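Local atomic coordinates of protein involved in catabolism of external DNA (Legionella pneumophila subsp. pneumophila, PDB entry 2OO3), a protein that probably transfers a methyl group from S-adenosyl-L-methionine to N6 of adenine 2030 in 23S ribosomal RNA. Residues Phe14-Lys19 and Ser97-Ser102; Ile18-Leu23 and Pro103-Asn108; Glu64-Val69 and Leu81-Val86. One frame throughout, in Å; residues are numbered along the deposited sequence.

Contact 1: residues Phe14-Lys19 and Ser97-Ser102; sequences FADVIK and SYYPGS
Asp-16 and Tyr-99 meet with their flat groups almost parallel: the carboxylate and ring planes differ by only 8°. The carboxylate does not sit squarely on the ring; OD2 of Asp-16 lies 3.7 Å from CE2 of Tyr-99, in an oblique position, while CB of Asp-16 comes within 4.0 Å of that same CE2. The phenol reaches past this side chain to the first turn of the helix, where OH of Tyr-99 stands 3.6 Å from the backbone O of Asp-16, too far to count as a bond. A chi1 of -174° sets CG of Tyr-99 anti to the backbone N, and the ring continues toward the helix. CD of Pro-100 lies over one face of that ring, offset toward the rim.

No hydrogen bond crosses between the two segments, and the polar ends are satisfied by other partners. OD1 of Asp-16 accepts from NZ of Lys-19 in a salt bridge of 3.1 Å, met nearly end-on to the C-O bond, and OD2 takes the backbone N-H of Gly-12. NZ of Lys-19 also forms a salt bridge with OD1 of Asp-166, the predicted proton acceptor, consistent with a second-shell place for Asp-16. OH of Tyr-99 is hydrogen-bonded to His-20 and to Tyr-83.

In this Rossmann-type methyltransferase fold, helix 14-30 lies against core strand 237-243 through Ile-18 on Cys-238. Strand 98-100 instead pairs with strand 48-50 in a separate two-stranded sheet and leads into helix 102-109; Val-17 touches both Tyr-83 of helix 81-90 and Leu-260 of helix 249-263.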
loop_
_atom_site.group_PDB
_atom_site.type_symbol
_atom_site.label_atom_id
_atom_site.label_comp_id
_atom_site.label_asym_id
_atom_site.label_seq_id
_atom_site.Cartn_x
_atom_site.Cartn_y
_atom_site.Cartn_z
ATOM N N PHE A 14 -12.334 -0.685 0.474
ATOM C CA PHE A 14 -11.820 -0.335 1.794
ATOM C C PHE A 14 -10.336 -0.672 1.942
ATOM O O PHE A 14 -9.594 0.043 2.651
ATOM C CB PHE A 14 -12.670 -0.991 2.917
ATOM C CG PHE A 14 -12.329 -2.435 3.164
ATOM C CD1 PHE A 14 -11.467 -2.780 4.181
ATOM C CD2 PHE A 14 -12.822 -3.434 2.338
ATOM C CE1 PHE A 14 -11.133 -4.110 4.428
ATOM C CE2 PHE A 14 -12.492 -4.784 2.575
ATOM C CZ PHE A 14 -11.641 -5.110 3.610
ATOM N N ALA A 15 -9.884 -1.734 1.280
ATOM C CA ALA A 15 -8.488 -2.167 1.362
ATOM C C ALA A 15 -7.564 -1.200 0.658
ATOM O O ALA A 15 -6.474 -0.900 1.161
ATOM C CB ALA A 15 -8.333 -3.543 0.746
ATOM N N ASP A 16 -7.980 -0.727 -0.521
ATOM C CA ASP A 16 -7.255 0.364 -1.192
ATOM C C ASP A 16 -7.123 1.580 -0.297
ATOM O O ASP A 16 -6.085 2.203 -0.233
ATOM C CB ASP A 16 -7.951 0.770 -2.491
ATOM C CG ASP A 16 -7.436 -0.023 -3.707
ATOM O OD1 ASP A 16 -6.540 -0.892 -3.536
ATOM O OD2 ASP A 16 -7.937 0.238 -4.835
ATOM N N VAL A 17 -8.194 1.938 0.395
ATOM C CA VAL A 17 -8.155 3.140 1.209
ATOM C C VAL A 17 -7.074 3.030 2.288
ATOM O O VAL A 17 -6.176 3.905 2.389
ATOM C CB VAL A 17 -9.535 3.461 1.848
ATOM C CG1 VAL A 17 -9.396 4.641 2.853
ATOM C CG2 VAL A 17 -10.536 3.810 0.760
ATOM N N ILE A 18 -7.118 1.950 3.081
ATOM C CA ILE A 18 -6.112 1.833 4.133
ATOM C C ILE A 18 -4.691 1.637 3.581
ATOM O O ILE A 18 -3.710 2.216 4.089
ATOM C CB ILE A 18 -6.458 0.793 5.228
ATOM C CG1 ILE A 18 -5.333 0.752 6.301
ATOM C CG2 ILE A 18 -6.620 -0.597 4.649
ATOM C CD1 ILE A 18 -5.071 2.122 7.059
ATOM N N LYS A 19 -4.563 0.853 2.528
ATOM C CA LYS A 19 -3.243 0.646 1.918
ATOM C C LYS A 19 -2.643 1.959 1.371
ATOM O O LYS A 19 -1.442 2.255 1.556
ATOM C CB LYS A 19 -3.351 -0.478 0.872
ATOM C CG LYS A 19 -2.663 -0.279 -0.427
ATOM C CD LYS A 19 -2.934 -1.413 -1.461
ATOM C CE LYS A 19 -4.304 -2.075 -1.324
ATOM N NZ LYS A 19 -4.539 -3.055 -2.427
ATOM N N SER A 97 -14.526 10.239 -10.481
ATOM C CA SER A 97 -14.547 9.578 -11.769
ATOM C C SER A 97 -13.386 8.611 -11.878
ATOM O O SER A 97 -13.526 7.577 -12.523
ATOM C CB SER A 97 -14.422 10.586 -12.925
ATOM O OG SER A 97 -15.581 11.413 -12.997
ATOM N N TYR A 98 -12.258 8.993 -11.258
ATOM C CA TYR A 98 -11.009 8.230 -11.273
ATOM C C TYR A 98 -10.509 7.980 -9.866
ATOM O O TYR A 98 -10.608 8.856 -8.982
ATOM C CB TYR A 98 -9.924 8.960 -12.091
ATOM C CG TYR A 98 -9.898 8.482 -13.533
ATOM C CD1 TYR A 98 -8.919 7.594 -13.977
ATOM C CD2 TYR A 98 -10.911 8.864 -14.434
ATOM C CE1 TYR A 98 -8.924 7.128 -15.334
ATOM C CE2 TYR A 98 -10.927 8.401 -15.771
ATOM C CZ TYR A 98 -9.939 7.545 -16.198
ATOM O OH TYR A 98 -9.967 7.082 -17.508
ATOM N N TYR A 99 -9.968 6.792 -9.653
ATOM C CA TYR A 99 -9.199 6.525 -8.441
ATOM C C TYR A 99 -7.722 6.234 -8.809
ATOM O O TYR A 99 -7.470 5.433 -9.714
ATOM C CB TYR A 99 -9.827 5.334 -7.663
ATOM C CG TYR A 99 -9.160 5.095 -6.319
ATOM C CD1 TYR A 99 -9.434 5.923 -5.242
ATOM C CD2 TYR A 99 -8.224 4.076 -6.151
ATOM C CE1 TYR A 99 -8.826 5.718 -4.014
ATOM C CE2 TYR A 99 -7.577 3.882 -4.931
ATOM C CZ TYR A 99 -7.909 4.707 -3.865
ATOM O OH TYR A 99 -7.274 4.572 -2.674
ATOM N N PRO A 100 -6.753 6.875 -8.110
ATOM C CA PRO A 100 -5.345 6.620 -8.437
ATOM C C PRO A 100 -4.843 5.289 -7.894
ATOM O O PRO A 100 -5.302 4.819 -6.840
ATOM C CB PRO A 100 -4.596 7.787 -7.777
ATOM C CG PRO A 100 -5.580 8.552 -6.970
ATOM C CD PRO A 100 -6.907 7.829 -7.001
ATOM N N GLY A 101 -3.922 4.667 -8.613
ATOM C CA GLY A 101 -3.263 3.482 -8.081
ATOM C C GLY A 101 -2.059 3.954 -7.294
ATOM O O GLY A 101 -1.716 5.136 -7.358
ATOM N N SER A 102 -1.405 3.046 -6.573
ATOM C CA SER A 102 -0.235 3.378 -5.782
ATOM C C SER A 102 0.865 4.125 -6.561
ATOM O O SER A 102 1.451 5.091 -6.029
ATOM C CB SER A 102 0.296 2.133 -5.025
ATOM O OG SER A 102 0.805 1.190 -5.943
#

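Contact 2: residues Ile18-Leu23 and Pro103-Asn108; sequences IKHITL and PYFAIN
His-20 and Phe-105 form the aromatic part of this contact. Their ring centroids are 4.8 Å apart and the planes are inclined at 38°, an oblique pair that is neither a stack nor edge-to-face. CG of Phe-105 lies anti to the carbonyl carbon, which leaves CE2 over one face of the imidazole, toward its rim, 3.5 Å from ND1 of His-20. A CH-pi contact adds to this: CB of His-20 is 4.2 Å from the centroid of the Phe-105 ring and 29° off its normal. The two side chains cross at about a right angle.

The aliphatic part is a single approach, CD2 of Leu-23 to CB of Phe-105 at 4.1 Å, one helical turn beyond the histidine.

Polar bonds stay within each helix or leave the pair. Thr-22 OG1 and Asn-108 ND2 each return to the carbonyl four residues earlier, and ND1 of His-20, a residue predicted to bind S-adenosyl-L-methionine, is hydrogen-bonded to OH of Tyr-99.

Helices 14-30 and 102-109 thus pack through buried side chains beside the Rossmann-type core sheet, whose strand 38-41 touches Leu-23 and Ala-106 through Tyr-39, with Tyr-83 and Val-86 of helix 81-90 bordering Phe-105.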
loop_
_atom_site.group_PDB
_atom_site.type_symbol
_atom_site.label_atom_id
_atom_site.label_comp_id
_atom_site.label_asym_id
_atom_site.label_seq_id
_atom_site.Cartn_x
_atom_site.Cartn_y
_atom_site.Cartn_z
ATOM N N ILE A 18 -7.118 1.950 3.081
ATOM C CA ILE A 18 -6.112 1.833 4.133
ATOM C C ILE A 18 -4.691 1.637 3.581
ATOM O O ILE A 18 -3.710 2.216 4.089
ATOM C CB ILE A 18 -6.458 0.793 5.228
ATOM C CG1 ILE A 18 -5.333 0.752 6.301
ATOM C CG2 ILE A 18 -6.620 -0.597 4.649
ATOM C CD1 ILE A 18 -5.071 2.122 7.059
ATOM N N LYS A 19 -4.563 0.853 2.528
ATOM C CA LYS A 19 -3.243 0.646 1.918
ATOM C C LYS A 19 -2.643 1.959 1.371
ATOM O O LYS A 19 -1.442 2.255 1.556
ATOM C CB LYS A 19 -3.351 -0.478 0.872
ATOM C CG LYS A 19 -2.663 -0.279 -0.427
ATOM C CD LYS A 19 -2.934 -1.413 -1.461
ATOM C CE LYS A 19 -4.304 -2.075 -1.324
ATOM N NZ LYS A 19 -4.539 -3.055 -2.427
ATOM N N HIS A 20 -3.465 2.760 0.704
ATOM C CA HIS A 20 -2.950 3.977 0.076
ATOM C C HIS A 20 -2.687 5.108 1.070
ATOM O O HIS A 20 -1.737 5.844 0.908
ATOM C CB HIS A 20 -3.858 4.429 -1.063
ATOM C CG HIS A 20 -3.822 3.505 -2.251
ATOM N ND1 HIS A 20 -4.898 3.340 -3.097
ATOM C CD2 HIS A 20 -2.830 2.717 -2.747
ATOM C CE1 HIS A 20 -4.574 2.499 -4.066
ATOM N NE2 HIS A 20 -3.330 2.099 -3.872
ATOM N N ILE A 21 -3.503 5.222 2.117
ATOM C CA ILE A 21 -3.210 6.207 3.147
ATOM C C ILE A 21 -1.907 5.821 3.824
ATOM O O ILE A 21 -1.061 6.705 4.078
ATOM C CB ILE A 21 -4.341 6.301 4.213
ATOM C CG1 ILE A 21 -5.630 6.756 3.521
ATOM C CG2 ILE A 21 -3.924 7.263 5.353
ATOM C CD1 ILE A 21 -6.894 6.673 4.419
ATOM N N THR A 22 -1.756 4.516 4.119
ATOM C CA THR A 22 -0.497 3.977 4.677
ATOM C C THR A 22 0.690 4.366 3.803
ATOM O O THR A 22 1.672 4.908 4.297
ATOM C CB THR A 22 -0.562 2.463 4.863
ATOM O OG1 THR A 22 -1.589 2.174 5.840
ATOM C CG2 THR A 22 0.768 1.921 5.389
ATOM N N LEU A 23 0.599 4.089 2.507
ATOM C CA LEU A 23 1.632 4.522 1.559
ATOM C C LEU A 23 1.923 6.030 1.680
ATOM O O LEU A 23 3.077 6.428 1.779
ATOM C CB LEU A 23 1.193 4.173 0.122
ATOM C CG LEU A 23 2.119 4.627 -1.012
ATOM C CD1 LEU A 23 3.566 4.100 -0.865
ATOM C CD2 LEU A 23 1.522 4.197 -2.385
ATOM N N PRO A 103 1.124 3.752 -7.828
ATOM C CA PRO A 103 2.155 4.549 -8.541
ATOM C C PRO A 103 1.797 6.045 -8.692
ATOM O O PRO A 103 2.683 6.869 -8.618
ATOM C CB PRO A 103 2.180 3.898 -9.945
ATOM C CG PRO A 103 1.708 2.530 -9.731
ATOM C CD PRO A 103 0.597 2.681 -8.711
ATOM N N TYR A 104 0.512 6.362 -8.883
ATOM C CA TYR A 104 0.051 7.749 -8.987
ATOM C C TYR A 104 0.237 8.501 -7.665
ATOM O O TYR A 104 0.663 9.664 -7.664
ATOM C CB TYR A 104 -1.413 7.792 -9.476
ATOM C CG TYR A 104 -1.825 9.144 -10.010
ATOM C CD1 TYR A 104 -1.768 9.419 -11.384
ATOM C CD2 TYR A 104 -2.305 10.134 -9.158
ATOM C CE1 TYR A 104 -2.115 10.685 -11.895
ATOM C CE2 TYR A 104 -2.707 11.403 -9.671
ATOM C CZ TYR A 104 -2.590 11.655 -11.031
ATOM O OH TYR A 104 -2.968 12.875 -11.537
ATOM N N PHE A 105 -0.019 7.854 -6.531
ATOM C CA PHE A 105 0.369 8.467 -5.244
ATOM C C PHE A 105 1.883 8.718 -5.144
ATOM O O PHE A 105 2.332 9.820 -4.724
ATOM C CB PHE A 105 -0.130 7.599 -4.064
ATOM C CG PHE A 105 -1.644 7.580 -3.922
ATOM C CD1 PHE A 105 -2.323 8.668 -3.340
ATOM C CD2 PHE A 105 -2.379 6.487 -4.344
ATOM C CE1 PHE A 105 -3.733 8.650 -3.205
ATOM C CE2 PHE A 105 -3.793 6.455 -4.200
ATOM C CZ PHE A 105 -4.455 7.543 -3.644
ATOM N N ALA A 106 2.688 7.716 -5.491
ATOM C CA ALA A 106 4.144 7.836 -5.317
ATOM C C ALA A 106 4.756 8.959 -6.175
ATOM O O ALA A 106 5.610 9.737 -5.732
ATOM C CB ALA A 106 4.829 6.476 -5.581
ATOM N N ILE A 107 4.298 9.053 -7.415
ATOM C CA ILE A 107 4.781 10.077 -8.316
ATOM C C ILE A 107 4.423 11.454 -7.775
ATOM O O ILE A 107 5.174 12.404 -7.937
ATOM C CB ILE A 107 4.226 9.839 -9.753
ATOM C CG1 ILE A 107 4.918 8.625 -10.382
ATOM C CG2 ILE A 107 4.520 11.020 -10.619
ATOM C CD1 ILE A 107 4.218 8.056 -11.699
ATOM N N ASN A 108 3.295 11.562 -7.082
ATOM C CA ASN A 108 2.935 12.847 -6.497
ATOM C C ASN A 108 3.783 13.264 -5.311
ATOM O O ASN A 108 4.154 14.432 -5.212
ATOM C CB ASN A 108 1.440 12.916 -6.141
ATOM C CG ASN A 108 0.627 13.484 -7.273
ATOM O OD1 ASN A 108 0.521 14.714 -7.430
ATOM N ND2 ASN A 108 0.110 12.603 -8.121
#

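Contact 3: residues Glu64-Val69 and Leu81-Val86; sequences EGINPV and LEYISV
Ile-66 puts its terminal methyl against the phenol end of Tyr-83. CD1 of Ile-66 is 3.6 Å from OH of Tyr-83 and 3.7 Å from CE2 of Tyr-83, so the methyl lies against the hydroxyl and the ortho carbon, approaching the ring obliquely. The second touch is looser and wholly aliphatic: CG1 of Val-69 lies 4.4 Å from CD1 of Ile-84. The backbones stay well apart, the nearest CA atoms, those of Val-69 and Ile-84, being 9.0 Å from each other, and side chains alone bridge the gap.

Torsions account for the reach. CG1 of Ile-66 is extended away from the backbone N (chi1 -176°), carrying CD1 forward although CB does not face helix 81-90. Tyr-83, with chi1 179°, likewise holds its ring out from its own helix.

Further out, the Tyr-83 ring is gripped by residues of two other helices. Val-17, His-20 and Ile-21 of helix 14-30 touch it, and Phe-105 meets it with planes at about 15°. Leu-76, in the connection between the two helices, packs on both Val-69 and Ile-84, and the backbone of Ile-66 is hydrogen-bonded to Gly-12. Both helices belong to the chain between strands 38-41 and 115-119, neighbours in the Rossmann-type core sheet.

Chemically, then, the interface is van der Waals packing with no hydrogen bond or salt bridge across it. Its one polar atom at the point of contact, OH of Tyr-83, is buried beside a methyl group but hydrogen-bonded to OH of Tyr-99, which is also bonded to ND1 of His-20, a residue predicted to bind S-adenosyl-L-methionine.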
loop_
_atom_site.group_PDB
_atom_site.type_symbol
_atom_site.label_atom_id
_atom_site.label_comp_id
_atom_site.label_asym_id
_atom_site.label_seq_id
_atom_site.Cartn_x
_atom_site.Cartn_y
_atom_site.Cartn_z
ATOM N N GLU A 64 -18.170 1.917 -1.088
ATOM C CA GLU A 64 -17.975 1.526 0.309
ATOM C C GLU A 64 -16.556 1.660 0.802
ATOM O O GLU A 64 -16.238 1.221 1.922
ATOM C CB GLU A 64 -18.399 0.089 0.495
ATOM C CG GLU A 64 -19.895 -0.046 0.413
ATOM C CD GLU A 64 -20.335 -1.462 0.654
ATOM O OE1 GLU A 64 -19.540 -2.404 0.335
ATOM O OE2 GLU A 64 -21.473 -1.616 1.158
ATOM N N GLY A 65 -15.687 2.232 -0.029
ATOM C CA GLY A 65 -14.319 2.416 0.377
ATOM C C GLY A 65 -14.071 3.888 0.344
ATOM O O GLY A 65 -14.435 4.596 1.270
ATOM N N ILE A 66 -13.444 4.345 -0.736
ATOM C CA ILE A 66 -13.149 5.746 -0.905
ATOM C C ILE A 66 -14.391 6.675 -0.856
ATOM O O ILE A 66 -14.300 7.783 -0.337
ATOM C CB ILE A 66 -12.314 6.028 -2.189
ATOM C CG1 ILE A 66 -11.917 7.511 -2.299
ATOM C CG2 ILE A 66 -13.060 5.629 -3.460
ATOM C CD1 ILE A 66 -11.216 8.071 -1.051
ATOM N N ASN A 67 -15.532 6.253 -1.404
ATOM C CA ASN A 67 -16.604 7.238 -1.558
ATOM C C ASN A 67 -17.073 7.931 -0.248
ATOM O O ASN A 67 -17.222 9.157 -0.238
ATOM C CB ASN A 67 -17.786 6.693 -2.374
ATOM C CG ASN A 67 -18.523 7.788 -3.125
ATOM O OD1 ASN A 67 -17.904 8.730 -3.644
ATOM N ND2 ASN A 67 -19.852 7.673 -3.203
ATOM N N PRO A 68 -17.342 7.164 0.834
ATOM C CA PRO A 68 -17.734 7.846 2.099
ATOM C C PRO A 68 -16.638 8.761 2.661
ATOM O O PRO A 68 -16.927 9.801 3.270
ATOM C CB PRO A 68 -17.980 6.678 3.082
ATOM C CG PRO A 68 -18.214 5.460 2.193
ATOM C CD PRO A 68 -17.361 5.693 0.966
ATOM N N VAL A 69 -15.387 8.373 2.438
ATOM C CA VAL A 69 -14.241 9.110 2.947
ATOM C C VAL A 69 -14.139 10.401 2.138
ATOM O O VAL A 69 -13.996 11.512 2.718
ATOM C CB VAL A 69 -12.925 8.233 2.875
ATOM C CG1 VAL A 69 -11.695 9.048 3.199
ATOM C CG2 VAL A 69 -13.006 7.064 3.843
ATOM N N LEU A 81 -4.619 14.453 4.577
ATOM C CA LEU A 81 -4.406 15.500 3.577
ATOM C C LEU A 81 -3.728 15.031 2.313
ATOM O O LEU A 81 -4.189 15.357 1.240
ATOM C CB LEU A 81 -3.632 16.710 4.159
ATOM C CG LEU A 81 -4.425 17.550 5.162
ATOM C CD1 LEU A 81 -3.438 18.535 5.870
ATOM C CD2 LEU A 81 -5.525 18.286 4.446
ATOM N N GLU A 82 -2.626 14.310 2.431
ATOM C CA GLU A 82 -1.835 13.970 1.216
ATOM C C GLU A 82 -2.650 13.024 0.347
ATOM O O GLU A 82 -2.712 13.166 -0.874
ATOM C CB GLU A 82 -0.502 13.324 1.595
ATOM C CG GLU A 82 0.523 14.310 2.234
ATOM C CD GLU A 82 0.416 14.422 3.790
ATOM O OE1 GLU A 82 -0.640 14.123 4.405
ATOM O OE2 GLU A 82 1.429 14.822 4.405
ATOM N N TYR A 83 -3.319 12.082 1.003
ATOM C CA TYR A 83 -4.170 11.116 0.306
ATOM C C TYR A 83 -5.277 11.810 -0.475
ATOM O O TYR A 83 -5.449 11.577 -1.667
ATOM C CB TYR A 83 -4.786 10.146 1.339
ATOM C CG TYR A 83 -5.723 9.077 0.773
ATOM C CD1 TYR A 83 -5.242 8.077 -0.100
ATOM C CD2 TYR A 83 -7.054 9.036 1.147
ATOM C CE1 TYR A 83 -6.083 7.087 -0.606
ATOM C CE2 TYR A 83 -7.914 8.050 0.641
ATOM C CZ TYR A 83 -7.418 7.064 -0.212
ATOM O OH TYR A 83 -8.268 6.080 -0.704
ATOM N N ILE A 84 -6.062 12.621 0.216
ATOM C CA ILE A 84 -7.119 13.388 -0.410
ATOM C C ILE A 84 -6.629 14.287 -1.543
ATOM O O ILE A 84 -7.301 14.413 -2.560
ATOM C CB ILE A 84 -7.942 14.203 0.664
ATOM C CG1 ILE A 84 -8.686 13.233 1.623
ATOM C CG2 ILE A 84 -8.982 15.152 0.009
ATOM C CD1 ILE A 84 -9.734 12.306 0.945
ATOM N N SER A 85 -5.495 14.958 -1.356
ATOM C CA SER A 85 -5.034 15.921 -2.370
ATOM C C SER A 85 -4.765 15.204 -3.686
ATOM O O SER A 85 -5.045 15.756 -4.739
ATOM C CB SER A 85 -3.782 16.691 -1.938
ATOM O OG SER A 85 -2.670 15.836 -1.979
ATOM N N VAL A 86 -4.243 13.975 -3.630
ATOM C CA VAL A 86 -3.999 13.223 -4.877
ATOM C C VAL A 86 -5.317 12.831 -5.587
ATOM O O VAL A 86 -5.424 12.886 -6.837
ATOM C CB VAL A 86 -3.100 11.978 -4.625
ATOM C CG1 VAL A 86 -2.930 11.142 -5.886
ATOM C CG2 VAL A 86 -1.747 12.407 -4.111
#

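Overall arrangement
The three contacts meet in a chain of polar groups. OH of Tyr-99 (contact 1) is 2.7 Å from ND1 of His-20 (contact 2) and also 2.7 Å from OH of Tyr-83 (contact 3), both probable hydrogen bonds. Contacts 2 and 3 touch directly where CZ of Phe-105 lies 3.5 Å from CE1 of Tyr-83. His-20 and Ser-102, predicted to bind S-adenosyl-L-methionine, lie in contacts 2 and 1, and the Asp-16 and His-20 side chains are each about 5 Å from that of Asp-166. Contact 3, centred about 8 Å from contact 1 and 11 Å from contact 2, still brings the Tyr-83 side chain to about 3 Å from that of His-20.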